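Oxidoreductase, fmn-binding (Shewanella oneidensis, PDB 4AWU) probably acts as an FMN-dependent oxidoreductase on CH-CH groups with NAD or NADP as acceptor, and binds 4-chlorophenol beside its flavin and at a second, aromatic-lined pocket. Local coordinates at residues L267-V272 against G294-A299; F284-R289 against D313-M318; G105-P110 against V129-D134. The protein carries 1 engineered substitution. All coordinates share one frame; numbering follows the deposited sequence.

Interactions 1 and 2 adjoin, with centres about 9 Å apart, and both involve the unit strand 266-270, helix 282-291, strand 295-299 of the eight-stranded TIM barrel. Interaction 1 pairs the two strands and reaches FMN through Val272 and Ala299. Interaction 2 packs the helix against the loop leading into strand 318-320, its Lys285 side chain about 12 Å from FMN at the nearest atoms. The two meet where Glu271 OE2 and Lys285 NZ form a salt bridge of 2.7 Å. Interaction 3 lies on the other side of the chain's centre, its centre about 26 Å from that of interaction 1 and about 34 Å from that of interaction 2; there Phe132 lines a 4-chlorophenol pocket.

Interaction 1: residues L267-V272 against G294-A299. With FMN (flavin mononucleotide), chain B.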
loop_
_atom_site.group_PDB
_atom_site.type_symbol
_atom_site.label_atom_id
_atom_site.label_comp_id
_atom_site.label_asym_id
_atom_site.label_seq_id
_atom_site.Cartn_x
_atom_site.Cartn_y
_atom_site.Cartn_z
ATOM N N LEU A 267 6.584 -9.713 0.764
ATOM C CA LEU A 267 7.201 -8.429 0.508
ATOM C C LEU A 267 6.710 -7.961 -0.848
ATOM O O LEU A 267 6.782 -8.695 -1.827
ATOM C CB LEU A 267 8.718 -8.554 0.498
ATOM C CG LEU A 267 9.484 -7.261 0.248
ATOM C CD1 LEU A 267 9.165 -6.219 1.314
ATOM C CD2 LEU A 267 10.969 -7.563 0.211
ATOM N N HIS A 268 6.205 -6.736 -0.886
ATOM C CA HIS A 268 5.561 -6.184 -2.063
ATOM C C HIS A 268 6.403 -5.011 -2.553
ATOM O O HIS A 268 6.589 -4.024 -1.836
ATOM C CB HIS A 268 4.153 -5.725 -1.684
ATOM C CG HIS A 268 3.289 -5.353 -2.847
ATOM N ND1 HIS A 268 1.959 -5.016 -2.696
ATOM C CD2 HIS A 268 3.550 -5.256 -4.171
ATOM C CE1 HIS A 268 1.441 -4.732 -3.875
ATOM N NE2 HIS A 268 2.386 -4.868 -4.790
ATOM N N ILE A 269 6.925 -5.132 -3.767
ATOM C CA ILE A 269 7.790 -4.111 -4.338
ATOM C C ILE A 269 7.056 -3.304 -5.399
ATOM O O ILE A 269 6.621 -3.844 -6.419
ATOM C CB ILE A 269 9.046 -4.741 -4.966
ATOM C CG1 ILE A 269 9.808 -5.557 -3.922
ATOM C CG2 ILE A 269 9.943 -3.663 -5.567
ATOM C CD1 ILE A 269 10.300 -4.743 -2.744
ATOM N N ALA A 270 6.911 -2.010 -5.139
ATOM C CA ALA A 270 6.307 -1.093 -6.088
ATOM C C ALA A 270 7.396 -0.568 -7.007
ATOM O O ALA A 270 8.299 0.147 -6.568
ATOM C CB ALA A 270 5.624 0.047 -5.361
ATOM N N GLU A 271 7.302 -0.931 -8.282
ATOM C CA GLU A 271 8.357 -0.661 -9.254
ATOM C C GLU A 271 8.109 0.592 -10.062
ATOM O O GLU A 271 9.041 1.185 -10.601
ATOM C CB GLU A 271 8.459 -1.812 -10.245
ATOM C CG GLU A 271 9.382 -2.920 -9.840
ATOM C CD GLU A 271 9.489 -3.962 -10.925
ATOM O OE1 GLU A 271 8.646 -4.873 -10.939
ATOM O OE2 GLU A 271 10.396 -3.853 -11.776
ATOM N N VAL A 272 6.844 0.964 -10.191
ATOM C CA VAL A 272 6.479 2.105 -11.010
ATOM C C VAL A 272 5.404 2.919 -10.330
ATOM O O VAL A 272 4.485 2.369 -9.733
ATOM C CB VAL A 272 5.942 1.668 -12.376
ATOM C CG1 VAL A 272 5.478 2.883 -13.163
ATOM C CG2 VAL A 272 7.001 0.886 -13.133
ATOM N N GLY A 294 10.273 -15.092 1.551
ATOM C CA GLY A 294 8.840 -15.308 1.580
ATOM C C GLY A 294 8.223 -15.085 0.212
ATOM O O GLY A 294 8.883 -15.260 -0.810
ATOM N N VAL A 295 6.949 -14.709 0.184
ATOM C CA VAL A 295 6.267 -14.449 -1.080
ATOM C C VAL A 295 6.621 -13.055 -1.579
ATOM O O VAL A 295 6.407 -12.066 -0.887
ATOM C CB VAL A 295 4.741 -14.595 -0.929
ATOM C CG1 VAL A 295 4.027 -14.110 -2.186
ATOM C CG2 VAL A 295 4.389 -16.043 -0.635
ATOM N N LEU A 296 7.159 -12.986 -2.790
ATOM C CA LEU A 296 7.644 -11.731 -3.345
ATOM C C LEU A 296 6.684 -11.233 -4.415
ATOM O O LEU A 296 6.420 -11.927 -5.394
ATOM C CB LEU A 296 9.036 -11.944 -3.932
ATOM C CG LEU A 296 9.984 -10.758 -4.100
ATOM C CD1 LEU A 296 9.984 -9.827 -2.901
ATOM C CD2 LEU A 296 11.381 -11.312 -4.333
ATOM N N ILE A 297 6.159 -10.031 -4.212
ATOM C CA ILE A 297 5.170 -9.450 -5.110
ATOM C C ILE A 297 5.753 -8.202 -5.748
ATOM O O ILE A 297 6.358 -7.384 -5.061
ATOM C CB ILE A 297 3.890 -9.045 -4.343
ATOM C CG1 ILE A 297 3.384 -10.213 -3.493
ATOM C CG2 ILE A 297 2.812 -8.563 -5.310
ATOM C CD1 ILE A 297 2.128 -9.894 -2.697
ATOM N N TYR A 298 5.569 -8.060 -7.058
ATOM C CA TYR A 298 5.969 -6.851 -7.771
ATOM C C TYR A 298 4.777 -6.246 -8.497
ATOM O O TYR A 298 3.921 -6.963 -9.008
ATOM C CB TYR A 298 7.048 -7.159 -8.809
ATOM C CG TYR A 298 8.433 -7.398 -8.252
ATOM C CD1 TYR A 298 8.818 -8.657 -7.808
ATOM C CD2 TYR A 298 9.365 -6.372 -8.197
ATOM C CE1 TYR A 298 10.090 -8.884 -7.317
ATOM C CE2 TYR A 298 10.634 -6.587 -7.708
ATOM C CZ TYR A 298 10.992 -7.841 -7.269
ATOM O OH TYR A 298 12.258 -8.047 -6.782
ATOM N N ALA A 299 4.735 -4.922 -8.554
ATOM C CA ALA A 299 3.742 -4.218 -9.353
ATOM C C ALA A 299 4.411 -3.049 -10.050
ATOM O O ALA A 299 5.312 -2.417 -9.501
ATOM C CB ALA A 299 2.595 -3.728 -8.489
HETATM N N1 FMN B . 0.096 2.214 -3.963
HETATM C C2 FMN B . 0.036 2.057 -2.599
HETATM O O2 FMN B . 0.966 1.487 -2.031
HETATM N N3 FMN B . -1.045 2.533 -1.881
HETATM C C4 FMN B . -2.047 3.238 -2.517
HETATM O O4 FMN B . -3.085 3.509 -1.915
HETATM C C4A FMN B . -1.991 3.377 -3.899
HETATM N N5 FMN B . -2.981 4.056 -4.556
HETATM C C5A FMN B . -2.923 4.217 -5.918
HETATM C C6 FMN B . -3.975 4.846 -6.563
HETATM C C7 FMN B . -3.971 4.968 -7.947
HETATM C C7M FMN B . -5.126 5.655 -8.611
HETATM C C8 FMN B . -2.881 4.493 -8.677
HETATM C C8M FMN B . -2.877 4.577 -10.176
HETATM C C9 FMN B . -1.839 3.842 -8.027
HETATM C C9A FMN B . -1.876 3.668 -6.645
HETATM N N10 FMN B . -0.838 3.044 -5.980
HETATM C C10 FMN B . -0.906 2.886 -4.615
HETATM C "C1'" FMN B . 0.270 2.372 -6.731
HETATM C "C2'" FMN B . -0.283 1.073 -7.319
HETATM O "O2'" FMN B . -0.599 0.193 -6.260
HETATM C "C3'" FMN B . 0.700 0.384 -8.263
HETATM O "O3'" FMN B . 1.831 -0.039 -7.534
HETATM C "C4'" FMN B . 1.105 1.317 -9.405
HETATM O "O4'" FMN B . -0.049 1.867 -10.007
HETATM C "C5'" FMN B . 1.931 0.622 -10.485
HETATM O "O5'" FMN B . 1.250 -0.506 -10.993
HETATM P P FMN B . 0.497 -0.450 -12.421
HETATM O O1P FMN B . -0.671 0.500 -12.290
HETATM O O2P FMN B . 1.448 0.056 -13.479
HETATM O O3P FMN B . 0.036 -1.843 -12.765
#
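Leu267 N donates to Val295 O at 2.9 Å, the first of five backbone hydrogen bonds between the segments, four of them joining neighbouring parallel barrel strands whose short axes are 19° apart. On the face shared with Leu296, the Leu267 side chain lies alongside its neighbour, CB 3.8 Å from Leu296 CD1. His268 points to the other face, where CG anti to the backbone N (chi1 -170°) lays the ring against Ile297 CG2, a CH-pi contact 3.9 Å from the His268 ring centroid; Ala299 CB meets the ring edge, and ND1 is hydrogen-bonded to Glu179 OE1. Ile269 returns to the first face and runs beside Tyr298, CB 3.6 Å from Tyr298 CD2 and CG1 over one ring face. At Glu271 the strand has ended, yet its N donates to Ala299 O at 2.8 Å. The carboxylate crosses Tyr298, planes 77° apart, bringing OE1 to 3.2 Å from Tyr298 CD2. Val272 O ends the walk 3.2 Å from FMN C5'. Both oxygens of the buried Glu271 are satisfied, OE1 by Tyr302 OH and OE2 by Lys285. That ion pair probably offsets the cost of burying a carboxylate beside an aromatic ring, near the FMN ribityl chain that Val272 and Ala299 approach.

Interaction 2: residues F284-R289 against D313-M318; sequences FKRALR and DGLADM
Asp317 OD2 is gripped twice: Arg289 NH1 forms a salt bridge to it at 2.8 Å, and Leu296 N of the adjoining strand donates to the same oxygen. The arginine approaches on the syn side but well out of the carboxylate plane, and OD2 lies close to the guanidinium plane although that plane and the carboxylate are turned 48° apart. Arg289 gets there by bending: CG is anti to the backbone N (chi1 174°), and the chain then folds at chi2 and chi3, carrying CD past Gly314 O at 3.3 Å. NH2 bonds to the carbonyls of Tyr292 and Gly294, so both terminal nitrogens are anchored and rotation of the group is probably restricted. One turn earlier, Arg286 NH1 donates to Asp313 O at 2.8 Å, somewhat out of the guanidinium plane. Leu315 CD2 lies over one face of this group, 3.3 Å from Arg286 NH1, while Leu315 CD1 meets Lys285 CD at 4.1 Å. Between the backbones a water donates to Lys285 O at 2.7 Å and to Leu315 O at 2.6 Å. Gly314, with phi 84°, closes a Schellman motif at the end of helix 304-312. The contacts of Gly314, Leu315 and Asp317 place the loop along the outer helix 282-291, and Asp317 is fastened to strand 295-299 just before the chain enters strand 318-320, the last of the barrel.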
loop_
_atom_site.group_PDB
_atom_site.type_symbol
_atom_site.label_atom_id
_atom_site.label_comp_id
_atom_site.label_asym_id
_atom_site.label_seq_id
_atom_site.Cartn_x
_atom_site.Cartn_y
_atom_site.Cartn_z
ATOM N N PHE A 284 19.357 -6.488 -8.955
ATOM C CA PHE A 284 18.724 -5.999 -7.733
ATOM C C PHE A 284 17.587 -6.942 -7.345
ATOM O O PHE A 284 17.483 -7.374 -6.199
ATOM C CB PHE A 284 18.194 -4.580 -7.944
ATOM C CG PHE A 284 17.458 -4.010 -6.757
ATOM C CD1 PHE A 284 17.810 -4.356 -5.462
ATOM C CD2 PHE A 284 16.408 -3.127 -6.945
ATOM C CE1 PHE A 284 17.129 -3.824 -4.377
ATOM C CE2 PHE A 284 15.723 -2.596 -5.867
ATOM C CZ PHE A 284 16.085 -2.944 -4.582
ATOM N N LYS A 285 16.742 -7.270 -8.314
ATOM C CA LYS A 285 15.631 -8.182 -8.078
ATOM C C LYS A 285 16.128 -9.542 -7.592
ATOM O O LYS A 285 15.534 -10.147 -6.698
ATOM C CB LYS A 285 14.798 -8.344 -9.351
ATOM C CG LYS A 285 14.060 -7.077 -9.762
ATOM C CD LYS A 285 13.221 -7.287 -11.017
ATOM C CE LYS A 285 12.277 -6.116 -11.240
ATOM N NZ LYS A 285 11.538 -6.205 -12.532
ATOM N N ARG A 286 17.222 -10.019 -8.174
ATOM C CA ARG A 286 17.809 -11.285 -7.749
ATOM C C ARG A 286 18.317 -11.199 -6.309
ATOM O O ARG A 286 18.217 -12.162 -5.549
ATOM C CB ARG A 286 18.949 -11.680 -8.681
ATOM C CG ARG A 286 18.505 -11.924 -10.109
ATOM C CD ARG A 286 18.511 -13.403 -10.429
ATOM N NE ARG A 286 18.143 -13.659 -11.820
ATOM C CZ ARG A 286 17.220 -14.529 -12.217
ATOM N NH1 ARG A 286 16.548 -15.262 -11.338
ATOM N NH2 ARG A 286 16.971 -14.674 -13.511
ATOM N N ALA A 287 18.858 -10.047 -5.932
ATOM C CA ALA A 287 19.331 -9.855 -4.563
ATOM C C ALA A 287 18.157 -9.855 -3.587
ATOM O O ALA A 287 18.220 -10.482 -2.530
ATOM C CB ALA A 287 20.127 -8.563 -4.442
ATOM N N LEU A 288 17.085 -9.156 -3.940
ATOM C CA LEU A 288 15.883 -9.151 -3.113
ATOM C C LEU A 288 15.368 -10.572 -2.920
ATOM O O LEU A 288 14.944 -10.946 -1.828
ATOM C CB LEU A 288 14.792 -8.285 -3.749
ATOM C CG LEU A 288 15.019 -6.771 -3.766
ATOM C CD1 LEU A 288 13.913 -6.073 -4.541
ATOM C CD2 LEU A 288 15.098 -6.221 -2.348
ATOM N N ARG A 289 15.410 -11.365 -3.987
ATOM C CA ARG A 289 14.925 -12.739 -3.939
ATOM C C ARG A 289 15.729 -13.569 -2.938
ATOM O O ARG A 289 15.193 -14.472 -2.302
ATOM C CB ARG A 289 14.963 -13.358 -5.346
ATOM C CG ARG A 289 14.624 -14.846 -5.430
ATOM C CD ARG A 289 13.140 -15.120 -5.204
ATOM N NE ARG A 289 12.764 -14.935 -3.808
ATOM C CZ ARG A 289 11.534 -15.092 -3.328
ATOM N NH1 ARG A 289 10.538 -15.445 -4.133
ATOM N NH2 ARG A 289 11.304 -14.900 -2.035
ATOM N N ASP A 313 11.205 -16.538 -14.357
ATOM C CA ASP A 313 12.608 -16.195 -14.151
ATOM C C ASP A 313 13.010 -16.383 -12.690
ATOM O O ASP A 313 14.192 -16.310 -12.356
ATOM C CB ASP A 313 12.882 -14.749 -14.572
ATOM C CG ASP A 313 12.954 -14.580 -16.075
ATOM O OD1 ASP A 313 13.061 -15.596 -16.784
ATOM O OD2 ASP A 313 12.910 -13.422 -16.539
ATOM N N GLY A 314 12.030 -16.617 -11.822
ATOM C CA GLY A 314 12.301 -16.826 -10.410
ATOM C C GLY A 314 12.427 -15.530 -9.630
ATOM O O GLY A 314 12.900 -15.523 -8.490
ATOM N N LEU A 315 12.000 -14.428 -10.234
ATOM C CA LEU A 315 12.126 -13.120 -9.601
ATOM C C LEU A 315 10.926 -12.784 -8.732
ATOM O O LEU A 315 11.080 -12.163 -7.682
ATOM C CB LEU A 315 12.311 -12.038 -10.659
ATOM C CG LEU A 315 13.515 -12.262 -11.576
ATOM C CD1 LEU A 315 13.686 -11.089 -12.520
ATOM C CD2 LEU A 315 14.779 -12.496 -10.764
ATOM N N ALA A 316 9.740 -13.189 -9.176
ATOM C CA ALA A 316 8.501 -12.847 -8.488
ATOM C C ALA A 316 7.665 -14.087 -8.234
ATOM O O ALA A 316 7.744 -15.058 -8.974
ATOM C CB ALA A 316 7.705 -11.849 -9.313
ATOM N N ASP A 317 6.864 -14.047 -7.179
ATOM C CA ASP A 317 5.901 -15.109 -6.911
ATOM C C ASP A 317 4.513 -14.664 -7.326
ATOM O O ASP A 317 3.697 -15.472 -7.772
ATOM C CB ASP A 317 5.903 -15.467 -5.431
ATOM C CG ASP A 317 7.242 -15.983 -4.966
ATOM O OD1 ASP A 317 7.785 -16.892 -5.625
ATOM O OD2 ASP A 317 7.755 -15.471 -3.947
ATOM N N MET A 318 4.238 -13.376 -7.146
ATOM C CA MET A 318 2.968 -12.799 -7.554
ATOM C C MET A 318 3.216 -11.441 -8.178
ATOM O O MET A 318 4.225 -10.790 -7.904
ATOM C CB MET A 318 2.031 -12.632 -6.364
ATOM C CG MET A 318 1.818 -13.883 -5.553
ATOM S SD MET A 318 0.617 -13.608 -4.248
ATOM C CE MET A 318 -0.918 -13.647 -5.169
HETATM O O HOH W 1 12.921 -10.445 -7.089
HETATM O O HOH W 2 16.371 -15.371 -8.432
HETATM O O HOH W 3 16.228 -17.202 -14.811
HETATM O O HOH W 4 10.168 -16.235 -6.781
#

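Interaction 3: residues G105-P110 against V129-D134. With 4CH (4-chlorophenol), chain E.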
loop_
_atom_site.group_PDB
_atom_site.type_symbol
_atom_site.label_atom_id
_atom_site.label_comp_id
_atom_site.label_asym_id
_atom_site.label_seq_id
_atom_site.Cartn_x
_atom_site.Cartn_y
_atom_site.Cartn_z
ATOM N N GLY A 105 2.641 10.594 7.142
ATOM C CA GLY A 105 3.749 11.306 7.732
ATOM C C GLY A 105 3.657 12.733 7.251
ATOM O O GLY A 105 2.610 13.366 7.380
ATOM N N ARG A 106 4.738 13.228 6.664
ATOM C CA ARG A 106 4.810 14.620 6.248
ATOM C C ARG A 106 3.994 14.913 5.000
ATOM O O ARG A 106 3.828 16.074 4.633
ATOM C CB ARG A 106 6.262 15.006 5.984
ATOM C CG ARG A 106 6.810 14.453 4.684
ATOM C CD ARG A 106 8.288 14.744 4.545
ATOM N NE ARG A 106 8.814 14.287 3.263
ATOM C CZ ARG A 106 10.072 14.448 2.870
ATOM N NH1 ARG A 106 10.948 15.056 3.660
ATOM N NH2 ARG A 106 10.453 13.998 1.687
ATOM N N VAL A 107 3.496 13.872 4.336
ATOM C CA VAL A 107 2.739 14.067 3.104
ATOM C C VAL A 107 1.268 14.301 3.423
ATOM O O VAL A 107 0.412 13.450 3.171
ATOM C CB VAL A 107 2.894 12.871 2.140
ATOM C CG1 VAL A 107 2.229 13.172 0.803
ATOM C CG2 VAL A 107 4.366 12.552 1.937
ATOM N N THR A 108 0.983 15.468 3.990
ATOM C CA THR A 108 -0.381 15.830 4.345
ATOM C C THR A 108 -0.476 17.324 4.642
ATOM O O THR A 108 0.488 18.071 4.467
ATOM C CB THR A 108 -0.877 15.028 5.566
ATOM O OG1 THR A 108 -2.286 15.221 5.733
ATOM C CG2 THR A 108 -0.151 15.456 6.829
ATOM N N HIS A 109 -1.654 17.741 5.088
ATOM C CA HIS A 109 -1.945 19.139 5.362
ATOM C C HIS A 109 -2.787 19.167 6.637
ATOM O O HIS A 109 -3.603 18.274 6.856
ATOM C CB HIS A 109 -2.707 19.739 4.175
ATOM C CG HIS A 109 -2.887 21.223 4.246
ATOM N ND1 HIS A 109 -3.975 21.809 4.859
ATOM C CD2 HIS A 109 -2.137 22.241 3.766
ATOM C CE1 HIS A 109 -3.878 23.122 4.764
ATOM N NE2 HIS A 109 -2.771 23.411 4.104
ATOM N N PRO A 110 -2.579 20.174 7.502
ATOM C CA PRO A 110 -3.284 20.195 8.792
ATOM C C PRO A 110 -4.795 19.991 8.663
ATOM O O PRO A 110 -5.417 19.371 9.523
ATOM C CB PRO A 110 -2.984 21.596 9.331
ATOM C CG PRO A 110 -1.702 21.982 8.695
ATOM C CD PRO A 110 -1.693 21.339 7.335
ATOM N N VAL A 129 5.421 18.861 -3.249
ATOM C CA VAL A 129 4.424 17.810 -3.091
ATOM C C VAL A 129 3.100 18.394 -2.619
ATOM O O VAL A 129 3.064 19.244 -1.728
ATOM C CB VAL A 129 4.890 16.733 -2.098
ATOM C CG1 VAL A 129 3.745 15.786 -1.762
ATOM C CG2 VAL A 129 6.070 15.969 -2.671
ATOM N N LYS A 130 2.014 17.927 -3.225
ATOM C CA LYS A 130 0.684 18.406 -2.888
ATOM C C LYS A 130 -0.208 17.259 -2.445
ATOM O O LYS A 130 -0.061 16.127 -2.908
ATOM C CB LYS A 130 0.050 19.099 -4.093
ATOM C CG LYS A 130 0.934 20.153 -4.736
ATOM C CD LYS A 130 0.129 21.374 -5.139
ATOM C CE LYS A 130 1.002 22.412 -5.820
ATOM N NZ LYS A 130 0.318 23.728 -5.924
ATOM N N VAL A 131 -1.129 17.560 -1.538
ATOM C CA VAL A 131 -2.189 16.629 -1.187
ATOM C C VAL A 131 -3.529 17.284 -1.498
ATOM O O VAL A 131 -3.590 18.475 -1.798
ATOM C CB VAL A 131 -2.133 16.209 0.291
ATOM C CG1 VAL A 131 -0.874 15.401 0.556
ATOM C CG2 VAL A 131 -2.207 17.426 1.207
ATOM N N PHE A 132 -4.599 16.504 -1.434
ATOM C CA PHE A 132 -5.923 17.007 -1.761
ATOM C C PHE A 132 -6.691 17.268 -0.475
ATOM O O PHE A 132 -6.697 16.433 0.428
ATOM C CB PHE A 132 -6.663 15.998 -2.637
ATOM C CG PHE A 132 -7.975 16.501 -3.170
ATOM C CD1 PHE A 132 -9.126 16.394 -2.413
ATOM C CD2 PHE A 132 -8.056 17.071 -4.428
ATOM C CE1 PHE A 132 -10.336 16.850 -2.897
ATOM C CE2 PHE A 132 -9.267 17.530 -4.921
ATOM C CZ PHE A 132 -10.407 17.420 -4.154
ATOM N N VAL A 133 -7.326 18.433 -0.388
ATOM C CA VAL A 133 -8.060 18.814 0.814
ATOM C C VAL A 133 -9.501 19.197 0.508
ATOM O O VAL A 133 -9.779 19.872 -0.480
ATOM C CB VAL A 133 -7.383 19.998 1.535
ATOM C CG1 VAL A 133 -8.317 20.598 2.584
ATOM C CG2 VAL A 133 -6.079 19.549 2.175
ATOM N N ASP A 134 -10.405 18.745 1.373
ATOM C CA ASP A 134 -11.802 19.160 1.355
ATOM C C ASP A 134 -12.202 19.537 2.779
ATOM O O ASP A 134 -12.820 18.747 3.492
ATOM C CB ASP A 134 -12.693 18.029 0.840
ATOM C CG ASP A 134 -14.174 18.310 1.046
ATOM O OD1 ASP A 134 -14.552 19.499 1.096
ATOM O OD2 ASP A 134 -14.958 17.343 1.158
HETATM CL CL9 4CH E . -8.306 14.513 -7.157
HETATM C C4 4CH E . -8.228 13.791 -5.590
HETATM C C5 4CH E . -9.303 13.905 -4.720
HETATM C C6 4CH E . -9.244 13.302 -3.471
HETATM C C1 4CH E . -8.110 12.596 -3.103
HETATM O O7 4CH E . -8.062 11.975 -1.878
HETATM C C2 4CH E . -7.033 12.482 -3.969
HETATM C C3 4CH E . -7.093 13.081 -5.217
#
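Thr108 and Val131 bring the backbones closest, CA to CA 5.9 Å, with the touching parts running 41° apart and no hydrogen bond between them. Residues 105-110 form a loop, turned at Val107 by an inverse gamma turn whose Thr108 N to Arg106 O bond is weak; residues 130-133 are a strand paired antiparallel with 141-144. Side chains of the strand make the contact, against side chains and backbone of the loop. Val107 CG1 touches two valines, 3.8 Å from Val131 CG1 and 4.0 Å from Val129 CG1. Val131 CG1 also rests 3.5 Å from Val107 O, while its CG2, set between the backbone N and the carbonyl carbon, meets His109 CB at 3.8 Å. Val133 CG2 reaches the same methylene, 3.9 Å from His109 CB. Phe132 points the other way. With CG anti to the backbone N (chi1 -173°), the Phe132 ring lies nearly parallel to 4-chlorophenol but displaced, ligand C5 over the ring centre and 3.2 Å above its plane; Trp70 meets this ring and Phe142 packs against it edge-to-face. With an alanine at Phe132, the chlorophenol is likely to lose the ring over one face, and Trp70 and Phe142 this neighbour. The strand thus has two chemistries: valines meeting residues 107-109 through van der Waals contacts, and Phe132, which with Trp70 and Phe142 lines the site where Ala69 O and Ser28 OG hydrogen-bond the ligand.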